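Vv2_1132 (Vibrio vulnificus CMCP6, PDB 5Y9S) probably binds DNA through a winged helix-turn-helix domain and regulates transcription as a tetrameric LysR-type regulator. Local coordinates at residues F17-E22 against K31-T36; P54-D57 against P62-L65; K12-F17 against N78-V83. One frame throughout, in Å; residues are numbered along the deposited sequence.

How the contacts relate
All three contacts lie in the N-terminal third of the chain, which carries the DNA-binding module. Contacts 1 and 3 both use helix 11-22. They are tied by the Arg33-Asp16 salt bridge and by Leu18 on Leu80. Contact 2 reaches that helix by packing Phe56 and Leu65 on Phe17, Leu20 and Met21. Contact 1 is the smallest, with buried Ser19 against exposed Ala32 and an arginine stem. Contact 2 is a two-strand hairpin joined by its backbone. It buries Leu55 and Phe56 and leaves Thr64 exposed. Contact 3 is helix-on-helix leucine packing onto the long helix 67-90. Leu14 and Leu79 are buried there, Leu80 and Glu15 partly exposed.

Contact 1: residues F17-E22 against K31-T36; sequences FLSLME and KARFVT
Ser19 meets Ala32 and Arg33 where helix 11-22 passes the end of helix 26-32. The hydroxyl Ser19 OG lies 3.8 Å from Ala32 CB and 3.8 Å from Arg33 CG. Ser19 CB sits 3.8 Å from Arg33 CD. OG is anti to the backbone N (chi1 159°), and this turns it toward the second helix. There it also makes a weak hydrogen bond to Ala29 O.

Arg33 touches with its stem. Its chain bends at chi2 and chi3, and the guanidinium turns along helix 11-22. There Arg33 NE forms a salt bridge with Asp16 OD1, and NH1 probably donates to Lys12 O.

Arg33 is the first residue to leave helical geometry. Phe34, with positive phi, is the C-prime residue of a Schellman motif: Val35 N bonds to Ala30 O and Phe34 N to Lys31 O. Lys31 NZ reaches past this turn to Val35 O at 3.0 Å. Thr36 then caps helix 37-51, so the segment spans the turn of the helix-turn-helix.

No hydrogen bond links the two segments themselves. Across the contact Ser19 OG and CB meet only carbon. The stronger polar grip comes from the guanidinium, binding one and two turns earlier on helix 11-22.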
# COMPACT_ATOMS: atom_id res chain seq x y z
N PHE D 17 -10.15 -15.12 2.12
CA PHE D 17 -10.38 -14.55 3.44
C PHE D 17 -11.54 -13.55 3.41
O PHE D 17 -12.50 -13.68 4.17
CB PHE D 17 -9.11 -13.91 3.97
CG PHE D 17 -9.34 -13.04 5.16
CD1 PHE D 17 -9.36 -13.57 6.44
CD2 PHE D 17 -9.57 -11.67 5.00
CE1 PHE D 17 -9.59 -12.76 7.55
CE2 PHE D 17 -9.82 -10.86 6.10
CZ PHE D 17 -9.82 -11.41 7.38
N LEU D 18 -11.44 -12.52 2.56
CA LEU D 18 -12.51 -11.53 2.46
C LEU D 18 -13.87 -12.20 2.23
O LEU D 18 -14.86 -11.90 2.91
CB LEU D 18 -12.22 -10.56 1.32
CG LEU D 18 -10.98 -9.65 1.48
CD1 LEU D 18 -11.08 -8.41 0.62
CD2 LEU D 18 -10.77 -9.22 2.91
N SER D 19 -13.91 -13.15 1.29
CA SER D 19 -15.19 -13.77 0.92
C SER D 19 -15.81 -14.51 2.10
O SER D 19 -17.03 -14.48 2.27
CB SER D 19 -15.03 -14.70 -0.28
OG SER D 19 -16.10 -15.62 -0.31
N LEU D 20 -15.00 -15.19 2.93
CA LEU D 20 -15.62 -15.86 4.07
C LEU D 20 -15.94 -14.89 5.19
O LEU D 20 -16.85 -15.15 5.98
CB LEU D 20 -14.72 -17.01 4.58
CG LEU D 20 -14.88 -17.48 6.03
CD1 LEU D 20 -16.25 -18.08 6.26
CD2 LEU D 20 -13.83 -18.51 6.36
N MET D 21 -15.26 -13.74 5.26
CA MET D 21 -15.62 -12.75 6.26
C MET D 21 -17.00 -12.15 5.98
O MET D 21 -17.76 -11.89 6.91
CB MET D 21 -14.57 -11.65 6.33
CG MET D 21 -14.88 -10.53 7.32
SD MET D 21 -13.80 -9.07 7.10
CE MET D 21 -14.54 -7.89 8.26
N GLU D 22 -17.32 -11.91 4.70
CA GLU D 22 -18.61 -11.32 4.37
C GLU D 22 -19.75 -12.33 4.50
O GLU D 22 -20.57 -12.23 5.41
CB GLU D 22 -18.59 -10.70 2.97
CG GLU D 22 -17.93 -11.48 1.85
CD GLU D 22 -18.20 -10.86 0.47
OE1 GLU D 22 -19.21 -10.13 0.31
OE2 GLU D 22 -17.38 -11.09 -0.45
N LYS D 31 -18.64 -21.19 -2.94
CA LYS D 31 -19.30 -20.92 -4.22
C LYS D 31 -18.89 -19.56 -4.76
O LYS D 31 -18.51 -19.43 -5.93
CB LYS D 31 -20.82 -21.01 -4.06
CG LYS D 31 -21.35 -22.43 -3.77
CD LYS D 31 -20.44 -23.52 -4.35
CE LYS D 31 -19.83 -24.39 -3.24
NZ LYS D 31 -18.76 -25.29 -3.77
N ALA D 32 -18.94 -18.53 -3.91
CA ALA D 32 -18.50 -17.21 -4.34
C ALA D 32 -17.12 -17.23 -4.97
O ALA D 32 -16.84 -16.44 -5.88
CB ALA D 32 -18.54 -16.23 -3.16
N ARG D 33 -16.24 -18.15 -4.54
CA ARG D 33 -14.89 -18.26 -5.09
C ARG D 33 -14.75 -19.37 -6.13
O ARG D 33 -13.63 -19.67 -6.55
CB ARG D 33 -13.88 -18.47 -3.95
CG ARG D 33 -13.94 -17.37 -2.89
CD ARG D 33 -13.13 -16.14 -3.29
NE ARG D 33 -11.70 -16.42 -3.42
CZ ARG D 33 -10.97 -16.08 -4.48
NH1 ARG D 33 -9.68 -16.36 -4.52
NH2 ARG D 33 -11.54 -15.46 -5.50
N PHE D 34 -15.85 -20.01 -6.53
CA PHE D 34 -15.88 -20.95 -7.66
C PHE D 34 -14.92 -22.12 -7.46
O PHE D 34 -14.22 -22.54 -8.39
CB PHE D 34 -15.60 -20.22 -8.98
CG PHE D 34 -16.47 -19.01 -9.18
CD1 PHE D 34 -17.85 -19.16 -9.28
CD2 PHE D 34 -15.93 -17.73 -9.20
CE1 PHE D 34 -18.68 -18.06 -9.44
CE2 PHE D 34 -16.75 -16.62 -9.35
CZ PHE D 34 -18.13 -16.79 -9.47
N VAL D 35 -14.89 -22.68 -6.25
CA VAL D 35 -14.12 -23.90 -5.95
C VAL D 35 -14.99 -24.81 -5.08
O VAL D 35 -16.05 -24.41 -4.59
CB VAL D 35 -12.77 -23.59 -5.26
CG1 VAL D 35 -11.89 -22.74 -6.16
CG2 VAL D 35 -13.00 -22.88 -3.91
N THR D 36 -14.53 -26.06 -4.90
CA THR D 36 -15.24 -27.00 -4.03
C THR D 36 -15.33 -26.44 -2.61
O THR D 36 -14.46 -25.69 -2.16
CB THR D 36 -14.57 -28.38 -4.02
OG1 THR D 36 -13.23 -28.28 -3.52
CG2 THR D 36 -14.53 -28.99 -5.43

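Contact 2: residues P54-D57 against P62-L65; sequences PLFD and PITL
Phe56 lies beside Leu65 and Ile63 in a short antiparallel hairpin. Its CB is 4.0 Å from Ile63 CG2 and equally near Thr64 O. CG is anti to its own carbonyl carbon (chi1 -63°), and the ring is thereby carried alongside Leu65. Ring atom CD1 comes within 3.8 Å of Leu65 CD2 and also nears Thr64 O. Phe56 CE1 is nearer still, 3.5 Å from Leu65 CD2, and packs on Leu20 CG. Phe56 CZ, at the tip, also nears Leu65 CD2 and meets Phe17 CD1 of helix 11-22, while Ile44 of helix 37-51 packs on the same side chain.

Leu65 starts by pointing away from the other strand, but its end leans back to the ring. The two side chains run side by side. Ile63 CG2 also touches the backbone, 3.4 Å from Asp57 O.

Phe56 and Leu65 form a non-hydrogen-bonded pair. Asp57 and Thr64 are the hydrogen-bonded pair, with Asp57 N 2.9 Å from Thr64 O. That bond is bent, 138° at the hydrogen. Phe56 CA makes a CA-H...O contact to Thr64 O, and Leu65 CA makes one to Leu55 O. A Leu55-Thr66 backbone bond continues the pairing, and Glu48 OE1 accepts from Leu55 N and Phe56 N.

Asp57 and Thr64 share the other face. Their polar ends turn to the connecting loop: Asp57 OD2 to Thr59 OG1, and Thr64 OG1 to Ser60 OG.

A two-strand hairpin after the helix-turn-helix, apolar on the side facing the helices, is the wing of the winged helix-turn-helix fold.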
# COMPACT_ATOMS: atom_id res chain seq x y z
N PRO D 54 -5.11 -18.28 14.37
CA PRO D 54 -6.44 -18.47 13.78
C PRO D 54 -7.04 -17.11 13.42
O PRO D 54 -7.02 -16.17 14.21
CB PRO D 54 -7.23 -19.19 14.89
CG PRO D 54 -6.50 -18.89 16.17
CD PRO D 54 -5.07 -18.68 15.80
N LEU D 55 -7.53 -17.01 12.20
CA LEU D 55 -8.20 -15.78 11.79
C LEU D 55 -9.69 -15.84 12.07
O LEU D 55 -10.30 -14.82 12.42
CB LEU D 55 -7.95 -15.52 10.31
CG LEU D 55 -6.45 -15.38 10.02
CD1 LEU D 55 -6.11 -15.29 8.48
CD2 LEU D 55 -5.96 -14.15 10.76
N PHE D 56 -10.28 -17.03 11.96
CA PHE D 56 -11.72 -17.21 12.12
C PHE D 56 -11.99 -17.98 13.39
O PHE D 56 -11.31 -18.97 13.70
CB PHE D 56 -12.32 -17.92 10.91
CG PHE D 56 -12.18 -17.12 9.64
CD1 PHE D 56 -13.12 -16.13 9.31
CD2 PHE D 56 -11.10 -17.31 8.80
CE1 PHE D 56 -12.97 -15.37 8.15
CE2 PHE D 56 -10.96 -16.56 7.64
CZ PHE D 56 -11.89 -15.60 7.32
N ASP D 57 -12.94 -17.48 14.17
CA ASP D 57 -13.57 -18.27 15.21
C ASP D 57 -14.58 -19.16 14.51
O ASP D 57 -15.65 -18.70 14.10
CB ASP D 57 -14.23 -17.37 16.24
CG ASP D 57 -14.64 -18.12 17.47
OD1 ASP D 57 -14.52 -17.53 18.57
OD2 ASP D 57 -15.08 -19.29 17.34
N PRO D 62 -23.35 -17.10 12.95
CA PRO D 62 -22.39 -17.17 11.83
C PRO D 62 -20.91 -17.08 12.27
O PRO D 62 -20.60 -16.77 13.42
CB PRO D 62 -22.75 -15.94 10.97
CG PRO D 62 -23.49 -15.01 11.88
CD PRO D 62 -24.24 -15.94 12.84
N ILE D 63 -20.01 -17.37 11.34
CA ILE D 63 -18.60 -17.41 11.66
C ILE D 63 -18.10 -15.98 11.78
O ILE D 63 -18.44 -15.13 10.96
CB ILE D 63 -17.83 -18.20 10.60
CG1 ILE D 63 -18.34 -19.64 10.60
CG2 ILE D 63 -16.29 -18.13 10.81
CD1 ILE D 63 -17.36 -20.66 10.17
N THR D 64 -17.35 -15.70 12.84
CA THR D 64 -16.84 -14.37 13.10
C THR D 64 -15.32 -14.40 12.99
O THR D 64 -14.70 -15.47 12.95
CB THR D 64 -17.28 -13.87 14.48
OG1 THR D 64 -17.01 -14.87 15.46
CG2 THR D 64 -18.79 -13.57 14.48
N LEU D 65 -14.73 -13.21 12.95
CA LEU D 65 -13.28 -13.10 12.98
C LEU D 65 -12.78 -13.15 14.43
O LEU D 65 -13.49 -12.74 15.35
CB LEU D 65 -12.83 -11.80 12.32
CG LEU D 65 -13.28 -11.53 10.88
CD1 LEU D 65 -13.01 -10.08 10.61
CD2 LEU D 65 -12.52 -12.41 9.89

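Contact 3: residues K12-F17 against N78-V83; sequences KWLEDF and NLLNQV
Leu14 packs on Leu79 and Leu80 where helix 11-22 of the DNA-binding domain rests on helix 67-90, the long linker helix of LysR-type regulators. The short helical segments run at 128° to one another, and their axes come within 9.8 Å.

Leu14 uses two parts of its side chain. Its CB meets Leu80 CD1 at 3.7 Å. Its branch CD1 reaches further and meets Leu79 CB at 3.7 Å and Leu79 CD1 at 3.8 Å. The chain of Leu14 crosses that of Leu79 at about a right angle. CG of Leu14 is anti to its carbonyl carbon (chi1 -54°), with the second torsion extended, and this sends CD1 out to Leu79.

Leu80 is gripped at its tip. Its CD1 sits against both Leu14 CB and Glu15 CG, each at 3.7 Å. Leu80 CD2 lies 3.9 Å from Glu15 CG, and the Glu15 and Leu80 side chains also cross at nearly a right angle. Glu15 touches through its methylene, and its carboxylate lies further along an extended chain. Phe11 and Leu18 of helix 11-22 also touch Leu80.

Phe11 of the third subunit packs on Leu79, and Leu79 of that subunit packs on Val83. Leu79 thus touches both Leu14 and the third subunit, so the subunit interface adjoins this contact directly.

No polar bond crosses between the two segments. Between them the contact is methyl and methylene packing, while the Glu15 carboxylate forms a long, weak ion pair with Arg33.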
# COMPACT_ATOMS: atom_id res chain seq x y z
N LYS D 12 -4.61 -15.93 -3.74
CA LYS D 12 -6.06 -16.08 -3.66
C LYS D 12 -6.57 -16.34 -2.25
O LYS D 12 -7.78 -16.22 -2.02
CB LYS D 12 -6.57 -17.16 -4.63
CG LYS D 12 -5.64 -18.32 -4.87
CD LYS D 12 -6.22 -19.24 -5.92
CE LYS D 12 -5.80 -18.82 -7.34
NZ LYS D 12 -6.55 -19.55 -8.42
N TRP D 13 -5.69 -16.67 -1.29
CA TRP D 13 -6.06 -16.70 0.13
C TRP D 13 -6.71 -15.39 0.57
O TRP D 13 -7.63 -15.38 1.41
CB TRP D 13 -4.82 -16.94 1.00
CG TRP D 13 -4.18 -18.29 0.85
CD1 TRP D 13 -4.72 -19.39 0.24
CD2 TRP D 13 -2.88 -18.69 1.32
NE1 TRP D 13 -3.84 -20.44 0.32
CE2 TRP D 13 -2.70 -20.04 0.96
CE3 TRP D 13 -1.85 -18.03 1.99
CZ2 TRP D 13 -1.54 -20.74 1.26
CZ3 TRP D 13 -0.70 -18.73 2.29
CH2 TRP D 13 -0.56 -20.08 1.94
N LEU D 14 -6.25 -14.28 0.01
CA LEU D 14 -6.75 -12.98 0.44
C LEU D 14 -8.22 -12.82 0.10
O LEU D 14 -9.04 -12.51 0.97
CB LEU D 14 -5.92 -11.87 -0.21
CG LEU D 14 -4.43 -12.02 0.04
CD1 LEU D 14 -3.69 -10.92 -0.68
CD2 LEU D 14 -4.15 -11.96 1.51
N GLU D 15 -8.58 -13.02 -1.17
CA GLU D 15 -10.01 -12.96 -1.50
C GLU D 15 -10.76 -14.09 -0.83
O GLU D 15 -11.90 -13.90 -0.40
CB GLU D 15 -10.21 -12.99 -3.02
CG GLU D 15 -9.05 -12.40 -3.83
CD GLU D 15 -9.25 -12.48 -5.35
OE1 GLU D 15 -10.34 -12.07 -5.82
OE2 GLU D 15 -8.33 -12.95 -6.08
N ASP D 16 -10.13 -15.26 -0.70
CA ASP D 16 -10.73 -16.33 0.12
C ASP D 16 -11.10 -15.79 1.48
O ASP D 16 -12.24 -15.92 1.93
CB ASP D 16 -9.76 -17.50 0.29
CG ASP D 16 -9.60 -18.31 -0.97
OD1 ASP D 16 -10.41 -18.12 -1.88
OD2 ASP D 16 -8.65 -19.13 -1.07
N PHE D 17 -10.15 -15.12 2.12
CA PHE D 17 -10.38 -14.55 3.44
C PHE D 17 -11.54 -13.55 3.41
O PHE D 17 -12.50 -13.68 4.17
CB PHE D 17 -9.11 -13.91 3.97
CG PHE D 17 -9.34 -13.04 5.16
CD1 PHE D 17 -9.36 -13.57 6.44
CD2 PHE D 17 -9.57 -11.67 5.00
CE1 PHE D 17 -9.59 -12.76 7.55
CE2 PHE D 17 -9.82 -10.86 6.10
CZ PHE D 17 -9.82 -11.41 7.38
N ASN D 78 -5.11 -4.19 1.56
CA ASN D 78 -4.00 -3.43 0.96
C ASN D 78 -3.27 -4.29 -0.09
O ASN D 78 -3.02 -3.84 -1.21
CB ASN D 78 -3.05 -2.94 2.06
CG ASN D 78 -3.73 -1.91 2.98
OD1 ASN D 78 -4.50 -1.07 2.53
ND2 ASN D 78 -3.41 -1.96 4.28
N LEU D 79 -3.00 -5.55 0.24
CA LEU D 79 -2.28 -6.41 -0.70
C LEU D 79 -3.10 -6.65 -1.95
O LEU D 79 -2.60 -6.51 -3.07
CB LEU D 79 -1.97 -7.75 -0.04
CG LEU D 79 -0.51 -8.07 0.22
CD1 LEU D 79 -0.42 -9.52 0.65
CD2 LEU D 79 0.28 -7.85 -1.03
N LEU D 80 -4.37 -7.01 -1.77
CA LEU D 80 -5.28 -7.14 -2.90
C LEU D 80 -5.24 -5.89 -3.75
O LEU D 80 -4.98 -5.95 -4.96
CB LEU D 80 -6.69 -7.41 -2.38
CG LEU D 80 -7.45 -8.54 -3.06
CD1 LEU D 80 -6.55 -9.76 -3.23
CD2 LEU D 80 -8.62 -8.88 -2.18
N ASN D 81 -5.45 -4.73 -3.12
CA ASN D 81 -5.45 -3.47 -3.86
C ASN D 81 -4.09 -3.20 -4.51
O ASN D 81 -4.02 -2.79 -5.68
CB ASN D 81 -5.83 -2.32 -2.93
CG ASN D 81 -5.65 -0.96 -3.58
OD1 ASN D 81 -6.42 -0.59 -4.48
ND2 ASN D 81 -4.63 -0.22 -3.15
N GLN D 82 -3.00 -3.47 -3.79
CA GLN D 82 -1.69 -3.21 -4.38
C GLN D 82 -1.39 -4.16 -5.53
O GLN D 82 -0.62 -3.82 -6.44
CB GLN D 82 -0.62 -3.31 -3.31
CG GLN D 82 0.73 -2.78 -3.75
CD GLN D 82 0.71 -1.33 -4.24
OE1 GLN D 82 0.36 -0.41 -3.49
NE2 GLN D 82 1.10 -1.14 -5.50
N VAL D 83 -1.98 -5.36 -5.52
CA VAL D 83 -1.74 -6.27 -6.64
C VAL D 83 -2.55 -5.83 -7.85
O VAL D 83 -2.01 -5.76 -8.97
CB VAL D 83 -2.06 -7.71 -6.23
CG1 VAL D 83 -2.25 -8.56 -7.45
CG2 VAL D 83 -0.94 -8.24 -5.33